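Long-range contacts in 5-oxopent-3-ene-1,2,5-tricarboxylate decarboxylase (Exiguobacterium antarcticum B7, PDB 6IYM), which belongs to the fumarylacetoacetate hydrolase family and carries a magnesium ion in a site built from acidic side chains: residues A[154-158]-A[171-177]; A[107-113]-A[271-277]; A[119-123]-A[252-256]. All coordinates share one frame; numbering follows the deposited sequence.

How the contacts relate
All three contacts lie on the same side of the chain's centre, inside the family's C-terminal region. Contact 1 is about 11 Å, centre to centre, from each of the other two, and contacts 2 and 3 are about 14 Å apart. Along the chain they are nested: contact 1 inside the loop closed by contact 3, and contact 3 inside that closed by contact 2. Contacts 1 and 3 reach one mixed sheet, where strands 121-131 and 147-158 are antiparallel neighbours. Contact 2 joins two strands of a second sheet. V156, I111, L121 and V275 pack where the contacts meet. The magnesium ligands D155, E124 and E126 all lie on strands 121-131 and 147-158, in the first sheet.

Contact 1: residues A[154-158]-A[171-177]; sequences NDVTA and GKSLDGF. With MG (magnesium ion), chain C.
The F177 ring lies between V156 and L174. CG1 of V156 covers one face, displaced toward the rim, and makes a CH-pi contact 3.9 Å from the ring centroid. On the opposite face CB of L174 sits over the centre. O of G171 lies at the edge, in plane. V156 has CG1 anti to its backbone N (chi1 176°), which sets this methyl against the ring. G171 O also accepts a nearly straight bond from A158 N, at 2.8 Å.

The rest is polar. OD2 of D155 binds the magnesium ion at 2.1 Å. K172 NZ approaches the same oxygen at 2.8 Å, from above the carboxylate plane, in a salt bridge. NZ also donates to T157 OG1 at 2.9 Å, and that hydroxyl donates to D155 O. T157 thus links the lysine tip to the backbone of the metal ligand, consistent with a second-shell role. OD1 forms salt bridges with both K172 NZ and K99; E124 and E126 complete the protein ligands.

The contact is buried at the end of strand 147-158. Strand 121-131 packs on V156 and F177, strand 96-99 on D155 and K172, and helix 159-164 on T157, K172 and L174.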
loop_
_atom_site.group_PDB
_atom_site.type_symbol
_atom_site.label_atom_id
_atom_site.label_comp_id
_atom_site.label_asym_id
_atom_site.label_seq_id
_atom_site.Cartn_x
_atom_site.Cartn_y
_atom_site.Cartn_z
ATOM N N ASN A 154 -10.020 -11.453 -5.991
ATOM C CA ASN A 154 -9.699 -11.626 -7.426
ATOM C C ASN A 154 -8.601 -10.611 -7.736
ATOM O O ASN A 154 -8.904 -9.385 -7.796
ATOM C CB ASN A 154 -10.937 -11.489 -8.315
ATOM C CG ASN A 154 -10.705 -11.944 -9.742
ATOM O OD1 ASN A 154 -9.563 -12.134 -10.177
ATOM N ND2 ASN A 154 -11.776 -12.014 -10.507
ATOM N N ASP A 155 -7.375 -11.104 -7.910
ATOM C CA ASP A 155 -6.182 -10.266 -8.194
ATOM C C ASP A 155 -6.241 -9.967 -9.681
ATOM O O ASP A 155 -5.446 -10.538 -10.432
ATOM C CB ASP A 155 -4.886 -10.957 -7.723
ATOM C CG ASP A 155 -3.564 -10.267 -8.079
ATOM O OD1 ASP A 155 -3.589 -9.102 -8.509
ATOM O OD2 ASP A 155 -2.487 -10.923 -7.945
ATOM N N VAL A 156 -7.177 -9.131 -10.097
ATOM C CA VAL A 156 -7.332 -8.757 -11.534
ATOM C C VAL A 156 -6.029 -8.049 -11.956
ATOM O O VAL A 156 -5.490 -7.264 -11.150
ATOM C CB VAL A 156 -8.580 -7.886 -11.790
ATOM C CG1 VAL A 156 -8.649 -7.430 -13.244
ATOM C CG2 VAL A 156 -9.869 -8.566 -11.379
ATOM N N THR A 157 -5.533 -8.341 -13.161
ATOM C CA THR A 157 -4.177 -7.997 -13.627
ATOM C C THR A 157 -4.199 -7.610 -15.113
ATOM O O THR A 157 -4.823 -8.333 -15.911
ATOM C CB THR A 157 -3.225 -9.184 -13.437
ATOM O OG1 THR A 157 -3.190 -9.648 -12.088
ATOM C CG2 THR A 157 -1.818 -8.859 -13.895
ATOM N N ALA A 158 -3.483 -6.539 -15.469
ATOM C CA ALA A 158 -3.165 -6.146 -16.855
ATOM C C ALA A 158 -1.794 -6.729 -17.176
ATOM O O ALA A 158 -0.791 -6.139 -16.774
ATOM C CB ALA A 158 -3.168 -4.636 -16.982
ATOM N N GLY A 171 -0.085 -2.424 -12.887
ATOM C CA GLY A 171 -0.925 -3.353 -13.672
ATOM C C GLY A 171 -1.904 -4.132 -12.803
ATOM O O GLY A 171 -2.812 -4.748 -13.389
ATOM N N LYS A 172 -1.770 -4.081 -11.464
ATOM C CA LYS A 172 -2.679 -4.779 -10.508
ATOM C C LYS A 172 -3.567 -3.784 -9.755
ATOM O O LYS A 172 -4.389 -4.237 -8.947
ATOM C CB LYS A 172 -1.857 -5.658 -9.564
ATOM C CG LYS A 172 -1.242 -6.852 -10.280
ATOM C CD LYS A 172 -0.505 -7.843 -9.442
ATOM C CE LYS A 172 -0.068 -9.062 -10.243
ATOM N NZ LYS A 172 -1.042 -10.184 -10.187
ATOM N N SER A 173 -3.425 -2.482 -10.013
ATOM C CA SER A 173 -3.929 -1.427 -9.111
ATOM C C SER A 173 -4.872 -0.432 -9.801
ATOM O O SER A 173 -5.367 0.485 -9.091
ATOM C CB SER A 173 -2.763 -0.758 -8.437
ATOM O OG SER A 173 -2.073 -1.701 -7.639
ATOM N N LEU A 174 -5.232 -0.643 -11.072
ATOM C CA LEU A 174 -6.246 0.199 -11.770
ATOM C C LEU A 174 -7.579 0.076 -11.049
ATOM O O LEU A 174 -7.848 -1.031 -10.553
ATOM C CB LEU A 174 -6.394 -0.281 -13.219
ATOM C CG LEU A 174 -5.168 -0.111 -14.108
ATOM C CD1 LEU A 174 -5.556 -0.187 -15.576
ATOM C CD2 LEU A 174 -4.456 1.204 -13.834
ATOM N N ASP A 175 -8.411 1.124 -11.046
ATOM C CA ASP A 175 -9.731 1.088 -10.379
ATOM C C ASP A 175 -10.499 -0.156 -10.896
ATOM O O ASP A 175 -10.545 -0.373 -12.111
ATOM C CB ASP A 175 -10.509 2.395 -10.576
ATOM C CG ASP A 175 -9.835 3.649 -9.991
ATOM O OD1 ASP A 175 -8.782 3.535 -9.303
ATOM O OD2 ASP A 175 -10.336 4.742 -10.252
ATOM N N GLY A 176 -11.073 -0.954 -9.996
ATOM C CA GLY A 176 -11.877 -2.142 -10.328
ATOM C C GLY A 176 -11.093 -3.434 -10.191
ATOM O O GLY A 176 -11.745 -4.493 -10.163
ATOM N N PHE A 177 -9.762 -3.379 -10.047
ATOM C CA PHE A 177 -8.888 -4.575 -10.183
ATOM C C PHE A 177 -8.801 -5.407 -8.891
ATOM O O PHE A 177 -7.924 -6.311 -8.844
ATOM C CB PHE A 177 -7.498 -4.169 -10.657
ATOM C CG PHE A 177 -7.362 -3.976 -12.146
ATOM C CD1 PHE A 177 -8.440 -3.620 -12.929
ATOM C CD2 PHE A 177 -6.124 -4.100 -12.742
ATOM C CE1 PHE A 177 -8.292 -3.437 -14.300
ATOM C CE2 PHE A 177 -5.969 -3.920 -14.110
ATOM C CZ PHE A 177 -7.061 -3.590 -14.888
HETATM MG MG MG C . -2.030 -12.944 -7.630
#

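Contact 2: residues A[107-113]-A[271-277]; sequences PFDPIER and LQNQVKA. Unlike the reference sequence in segment 271-277: Q274 (reference Lys).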
loop_
_atom_site.group_PDB
_atom_site.type_symbol
_atom_site.label_atom_id
_atom_site.label_comp_id
_atom_site.label_asym_id
_atom_site.label_seq_id
_atom_site.Cartn_x
_atom_site.Cartn_y
_atom_site.Cartn_z
ATOM N N PRO A 107 -18.827 -7.639 -3.896
ATOM C CA PRO A 107 -19.553 -8.617 -4.696
ATOM C C PRO A 107 -20.478 -7.979 -5.756
ATOM O O PRO A 107 -21.129 -6.980 -5.469
ATOM C CB PRO A 107 -20.328 -9.402 -3.635
ATOM C CG PRO A 107 -19.499 -9.271 -2.398
ATOM C CD PRO A 107 -18.953 -7.857 -2.453
ATOM N N PHE A 108 -20.452 -8.548 -6.974
ATOM C CA PHE A 108 -21.306 -8.217 -8.150
ATOM C C PHE A 108 -21.007 -6.826 -8.694
ATOM O O PHE A 108 -21.636 -6.464 -9.701
ATOM C CB PHE A 108 -22.789 -8.345 -7.809
ATOM C CG PHE A 108 -23.230 -9.749 -7.494
ATOM C CD1 PHE A 108 -23.251 -10.715 -8.491
ATOM C CD2 PHE A 108 -23.623 -10.100 -6.215
ATOM C CE1 PHE A 108 -23.644 -12.012 -8.203
ATOM C CE2 PHE A 108 -23.995 -11.403 -5.922
ATOM C CZ PHE A 108 -24.041 -12.348 -6.922
ATOM N N ASP A 109 -20.050 -6.094 -8.108
ATOM C CA ASP A 109 -19.587 -4.802 -8.671
ATOM C C ASP A 109 -18.876 -5.068 -9.984
ATOM O O ASP A 109 -18.066 -5.997 -10.090
ATOM C CB ASP A 109 -18.622 -4.045 -7.759
ATOM C CG ASP A 109 -19.316 -3.364 -6.608
ATOM O OD1 ASP A 109 -20.552 -3.469 -6.565
ATOM O OD2 ASP A 109 -18.608 -2.788 -5.730
ATOM N N PRO A 110 -19.092 -4.184 -10.972
ATOM C CA PRO A 110 -18.342 -4.237 -12.217
ATOM C C PRO A 110 -16.828 -4.042 -12.010
ATOM O O PRO A 110 -16.428 -3.300 -11.102
ATOM C CB PRO A 110 -18.898 -3.062 -13.038
ATOM C CG PRO A 110 -20.206 -2.692 -12.371
ATOM C CD PRO A 110 -20.056 -3.065 -10.917
ATOM N N ILE A 111 -16.026 -4.735 -12.827
ATOM C CA ILE A 111 -14.576 -4.468 -13.000
ATOM C C ILE A 111 -14.441 -3.535 -14.204
ATOM O O ILE A 111 -14.816 -3.941 -15.305
ATOM C CB ILE A 111 -13.788 -5.782 -13.198
ATOM C CG1 ILE A 111 -13.778 -6.651 -11.936
ATOM C CG2 ILE A 111 -12.381 -5.513 -13.682
ATOM C CD1 ILE A 111 -13.769 -8.124 -12.250
ATOM N N GLU A 112 -13.975 -2.311 -13.996
ATOM C CA GLU A 112 -13.752 -1.354 -15.100
ATOM C C GLU A 112 -12.798 -2.015 -16.099
ATOM O O GLU A 112 -11.768 -2.546 -15.666
ATOM C CB GLU A 112 -13.264 -0.030 -14.506
ATOM C CG GLU A 112 -12.918 1.027 -15.525
ATOM C CD GLU A 112 -12.652 2.409 -14.947
ATOM O OE1 GLU A 112 -12.469 3.338 -15.755
ATOM O OE2 GLU A 112 -12.599 2.558 -13.699
ATOM N N ARG A 113 -13.148 -2.013 -17.392
ATOM C CA ARG A 113 -12.414 -2.738 -18.467
ATOM C C ARG A 113 -11.088 -2.047 -18.836
ATOM O O ARG A 113 -10.108 -2.781 -19.192
ATOM C CB ARG A 113 -13.328 -2.890 -19.693
ATOM C CG ARG A 113 -12.610 -3.200 -21.002
ATOM C CD ARG A 113 -12.142 -4.641 -21.092
ATOM N NE ARG A 113 -11.366 -4.889 -22.304
ATOM C CZ ARG A 113 -10.073 -4.667 -22.438
ATOM N NH1 ARG A 113 -9.370 -4.198 -21.419
ATOM N NH2 ARG A 113 -9.469 -4.926 -23.591
ATOM N N LEU A 271 -17.470 -15.011 -5.183
ATOM C CA LEU A 271 -17.182 -13.606 -5.542
ATOM C C LEU A 271 -17.306 -13.515 -7.057
ATOM O O LEU A 271 -16.402 -13.996 -7.762
ATOM C CB LEU A 271 -15.782 -13.247 -5.036
ATOM C CG LEU A 271 -15.356 -11.782 -5.117
ATOM C CD1 LEU A 271 -16.271 -10.858 -4.312
ATOM C CD2 LEU A 271 -13.934 -11.639 -4.623
ATOM N N GLN A 272 -18.386 -12.902 -7.532
ATOM C CA GLN A 272 -18.661 -12.755 -8.980
ATOM C C GLN A 272 -18.669 -11.272 -9.337
ATOM O O GLN A 272 -19.362 -10.489 -8.637
ATOM C CB GLN A 272 -19.986 -13.413 -9.339
ATOM C CG GLN A 272 -20.366 -13.255 -10.809
ATOM C CD GLN A 272 -21.742 -13.826 -11.055
ATOM O OE1 GLN A 272 -22.051 -14.942 -10.637
ATOM N NE2 GLN A 272 -22.584 -13.039 -11.709
ATOM N N ASN A 273 -17.939 -10.950 -10.412
ATOM C CA ASN A 273 -17.796 -9.602 -10.994
ATOM C C ASN A 273 -17.811 -9.729 -12.516
ATOM O O ASN A 273 -17.218 -10.695 -13.087
ATOM C CB ASN A 273 -16.526 -8.924 -10.474
ATOM C CG ASN A 273 -16.455 -8.902 -8.957
ATOM O OD1 ASN A 273 -15.999 -9.863 -8.321
ATOM N ND2 ASN A 273 -16.971 -7.835 -8.367
ATOM N N GLN A 274 -18.358 -8.727 -13.180
ATOM C CA GLN A 274 -18.380 -8.681 -14.657
ATOM C C GLN A 274 -17.430 -7.565 -15.089
ATOM O O GLN A 274 -17.498 -6.457 -14.526
ATOM C CB GLN A 274 -19.831 -8.491 -15.113
ATOM C CG GLN A 274 -20.063 -8.793 -16.588
ATOM C CD GLN A 274 -21.478 -8.543 -17.074
ATOM O OE1 GLN A 274 -22.349 -8.038 -16.370
ATOM N NE2 GLN A 274 -21.710 -8.899 -18.323
ATOM N N VAL A 275 -16.605 -7.818 -16.093
ATOM C CA VAL A 275 -15.826 -6.755 -16.788
ATOM C C VAL A 275 -16.832 -5.876 -17.549
ATOM O O VAL A 275 -17.650 -6.428 -18.313
ATOM C CB VAL A 275 -14.733 -7.379 -17.672
ATOM C CG1 VAL A 275 -13.918 -6.344 -18.449
ATOM C CG2 VAL A 275 -13.815 -8.266 -16.849
ATOM N N LYS A 276 -16.835 -4.563 -17.312
ATOM C CA LYS A 276 -17.725 -3.643 -18.079
ATOM C C LYS A 276 -17.029 -2.314 -18.371
ATOM O O LYS A 276 -16.448 -1.724 -17.451
ATOM C CB LYS A 276 -19.055 -3.434 -17.356
ATOM C CG LYS A 276 -20.164 -4.366 -17.836
ATOM C CD LYS A 276 -21.460 -4.266 -17.071
ATOM C CE LYS A 276 -21.249 -4.294 -15.573
ATOM N NZ LYS A 276 -22.476 -4.689 -14.841
ATOM N N ALA A 277 -17.114 -1.858 -19.622
ATOM C CA ALA A 277 -16.483 -0.607 -20.105
ATOM C C ALA A 277 -17.224 0.605 -19.525
ATOM O O ALA A 277 -18.425 0.477 -19.287
ATOM C CB ALA A 277 -16.480 -0.584 -21.609
HETATM O O HOH W 1 -20.532 -7.120 -12.253
#
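N273 and D109 meet through a side-chain to backbone bond, which can be followed outward along the asparagine. CB of N273 touches the tip of I111, with CD1 3.4 Å away. The two side chains cross at about a right angle. CG then passes near D109 O. Finally ND2 donates to D109 O at 2.7 Å, with an angle of 169° at the hydrogen. The bond uses a lone pair in the carbonyl plane, and the oxygen also lies in the amide plane of N273. Chi1 of -54° puts CG beside the backbone N, and from there the amide reaches the 107-113 segment. ND2 gives a second bond to G106 O, so two carbonyls fix the rotation of the amide.

Backbone bonds carry the rest. F108 N donates to Q272 O at 2.8 Å. Water 1 joins F108 O to Q274 N. Further on, I111 N donates to Q274 O, and K276 N to I111 O at 2.9 Å. The bond from R113 N to K276 O is weak.

Side chains close the flanks. NE2 of Q272 lies at the edge of the F108 ring, 3.8 Å from CE1, and the amide and ring planes are 78° apart. CE of K276 rests against CB and CG of P110. CD of R113 packs on CG1 of V275, while its guanidinium group turns away to T118.

This is parallel pairing of strand 111-112 with 269-276, which makes 111-112 an outermost strand of a five-stranded mixed sheet within this chain.

Contact 3: residues A[119-123]-A[252-256]; sequences QQLDY and PVYLQ. Unlike the reference sequence in segment 252-256: V253 (reference Thr).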
loop_
_atom_site.group_PDB
_atom_site.type_symbol
_atom_site.label_atom_id
_atom_site.label_comp_id
_atom_site.label_asym_id
_atom_site.label_seq_id
_atom_site.Cartn_x
_atom_site.Cartn_y
_atom_site.Cartn_z
ATOM N N GLN A 119 -4.986 -4.523 -23.212
ATOM C CA GLN A 119 -5.640 -5.558 -24.063
ATOM C C GLN A 119 -5.234 -6.956 -23.578
ATOM O O GLN A 119 -5.453 -7.898 -24.328
ATOM C CB GLN A 119 -5.305 -5.362 -25.548
ATOM C CG GLN A 119 -5.764 -4.025 -26.118
ATOM C CD GLN A 119 -7.262 -3.870 -26.173
ATOM O OE1 GLN A 119 -7.822 -2.853 -25.751
ATOM N NE2 GLN A 119 -7.926 -4.875 -26.713
ATOM N N GLN A 120 -4.654 -7.079 -22.375
ATOM C CA GLN A 120 -4.340 -8.384 -21.738
ATOM C C GLN A 120 -4.870 -8.405 -20.298
ATOM O O GLN A 120 -4.118 -8.743 -19.390
ATOM C CB GLN A 120 -2.850 -8.658 -21.850
ATOM C CG GLN A 120 -2.341 -8.678 -23.296
ATOM C CD GLN A 120 -0.951 -9.248 -23.356
ATOM O OE1 GLN A 120 -0.133 -9.045 -22.457
ATOM N NE2 GLN A 120 -0.689 -10.031 -24.383
ATOM N N LEU A 121 -6.132 -8.050 -20.102
ATOM C CA LEU A 121 -6.794 -8.115 -18.780
ATOM C C LEU A 121 -7.019 -9.582 -18.382
ATOM O O LEU A 121 -7.525 -10.363 -19.237
ATOM C CB LEU A 121 -8.117 -7.384 -18.859
ATOM C CG LEU A 121 -8.830 -7.266 -17.519
ATOM C CD1 LEU A 121 -7.974 -6.478 -16.541
ATOM C CD2 LEU A 121 -10.179 -6.616 -17.715
ATOM N N ASP A 122 -6.660 -9.951 -17.147
ATOM C CA ASP A 122 -6.660 -11.363 -16.690
ATOM C C ASP A 122 -7.208 -11.435 -15.277
ATOM O O ASP A 122 -7.197 -10.377 -14.609
ATOM C CB ASP A 122 -5.257 -11.976 -16.779
ATOM C CG ASP A 122 -5.214 -13.489 -16.945
ATOM O OD1 ASP A 122 -6.294 -14.121 -16.943
ATOM O OD2 ASP A 122 -4.087 -14.041 -16.986
ATOM N N TYR A 123 -7.668 -12.638 -14.884
ATOM C CA TYR A 123 -8.210 -12.992 -13.556
ATOM C C TYR A 123 -7.139 -13.753 -12.745
ATOM O O TYR A 123 -6.197 -14.379 -13.305
ATOM C CB TYR A 123 -9.482 -13.837 -13.689
ATOM C CG TYR A 123 -9.296 -15.046 -14.573
ATOM C CD1 TYR A 123 -8.843 -16.249 -14.075
ATOM C CD2 TYR A 123 -9.474 -14.952 -15.943
ATOM C CE1 TYR A 123 -8.627 -17.341 -14.903
ATOM C CE2 TYR A 123 -9.252 -16.028 -16.788
ATOM C CZ TYR A 123 -8.810 -17.226 -16.268
ATOM O OH TYR A 123 -8.552 -18.273 -17.113
ATOM N N PRO A 252 -3.387 -18.004 -25.311
ATOM C CA PRO A 252 -3.778 -17.124 -24.204
ATOM C C PRO A 252 -5.157 -16.473 -24.420
ATOM O O PRO A 252 -5.495 -16.100 -25.508
ATOM C CB PRO A 252 -2.669 -16.055 -24.182
ATOM C CG PRO A 252 -1.495 -16.680 -24.957
ATOM C CD PRO A 252 -2.174 -17.532 -26.013
ATOM N N VAL A 253 -5.961 -16.355 -23.371
ATOM C CA VAL A 253 -7.310 -15.726 -23.478
ATOM C C VAL A 253 -7.362 -14.617 -22.424
ATOM O O VAL A 253 -6.862 -14.826 -21.298
ATOM C CB VAL A 253 -8.450 -16.763 -23.354
ATOM C CG1 VAL A 253 -8.425 -17.503 -22.031
ATOM C CG2 VAL A 253 -9.822 -16.155 -23.599
ATOM N N TYR A 254 -7.826 -13.456 -22.848
ATOM C CA TYR A 254 -7.896 -12.207 -22.060
ATOM C C TYR A 254 -9.366 -11.819 -21.956
ATOM O O TYR A 254 -10.178 -12.174 -22.870
ATOM C CB TYR A 254 -6.998 -11.142 -22.687
ATOM C CG TYR A 254 -5.570 -11.596 -22.725
ATOM C CD1 TYR A 254 -4.897 -11.875 -21.545
ATOM C CD2 TYR A 254 -4.918 -11.838 -23.925
ATOM C CE1 TYR A 254 -3.597 -12.341 -21.554
ATOM C CE2 TYR A 254 -3.612 -12.302 -23.947
ATOM C CZ TYR A 254 -2.955 -12.568 -22.760
ATOM O OH TYR A 254 -1.673 -13.039 -22.764
ATOM N N LEU A 255 -9.675 -11.138 -20.859
ATOM C CA LEU A 255 -11.039 -10.741 -20.447
ATOM C C LEU A 255 -11.495 -9.591 -21.337
ATOM O O LEU A 255 -10.676 -8.726 -21.676
ATOM C CB LEU A 255 -11.025 -10.309 -18.974
ATOM C CG LEU A 255 -10.858 -11.451 -17.968
ATOM C CD1 LEU A 255 -10.517 -10.945 -16.562
ATOM C CD2 LEU A 255 -12.101 -12.307 -17.950
ATOM N N GLN A 256 -12.771 -9.598 -21.692
ATOM C CA GLN A 256 -13.374 -8.586 -22.585
ATOM C C GLN A 256 -14.590 -8.026 -21.861
ATOM O O GLN A 256 -15.088 -8.687 -20.911
ATOM C CB GLN A 256 -13.732 -9.204 -23.947
ATOM C CG GLN A 256 -12.568 -9.860 -24.685
ATOM C CD GLN A 256 -11.371 -8.957 -24.888
ATOM O OE1 GLN A 256 -11.470 -7.730 -24.962
ATOM N NE2 GLN A 256 -10.202 -9.568 -24.971
HETATM O O HOH W 2 -8.038 -7.840 -22.357
HETATM O O HOH W 3 -8.185 -13.747 -19.018
#
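Q120 and Y254 both hold CG anti to the carbonyl carbon, with chi1 near -60° in both, and the two side chains lie side by side, pointing the same way. Q120 runs extended over one face of the tyrosine ring. Its CB stands above the ring centre in a CH-pi contact, 3.8 Å from the centroid and 13° off the normal. Farther out, NE2 lies 3.6 Å from the phenol OH of Y254. The amide and ring planes are 31° apart. The hydroxyl is held by H247.

L121 O lies at the edge of the same ring, in plane. It accepts the one direct hydrogen bond between the segments, from L255 N at 2.8 Å and almost perfectly straight. Here the loop before strand 260-265 meets the start of strand 121-131, which farther along carries the magnesium ligands E124 and E126 and belongs to the large mixed sheet.

Water 2 adds a bridge, taking a hydrogen bond from L121 N and donating to L255 O at 2.9 Å. Water 3 lies 2.8 Å from both D122 OD1 and V253 O. The D122 carboxylate is also bound by H247 N and R159 through OD2.

L255 supplies the apolar part. Its CB meets CD2 of L121 at 4.0 Å. CD1 touches the D122 backbone and reaches the edge of the Y123 ring, whose OH is hydrogen-bonded to G244 O and R206.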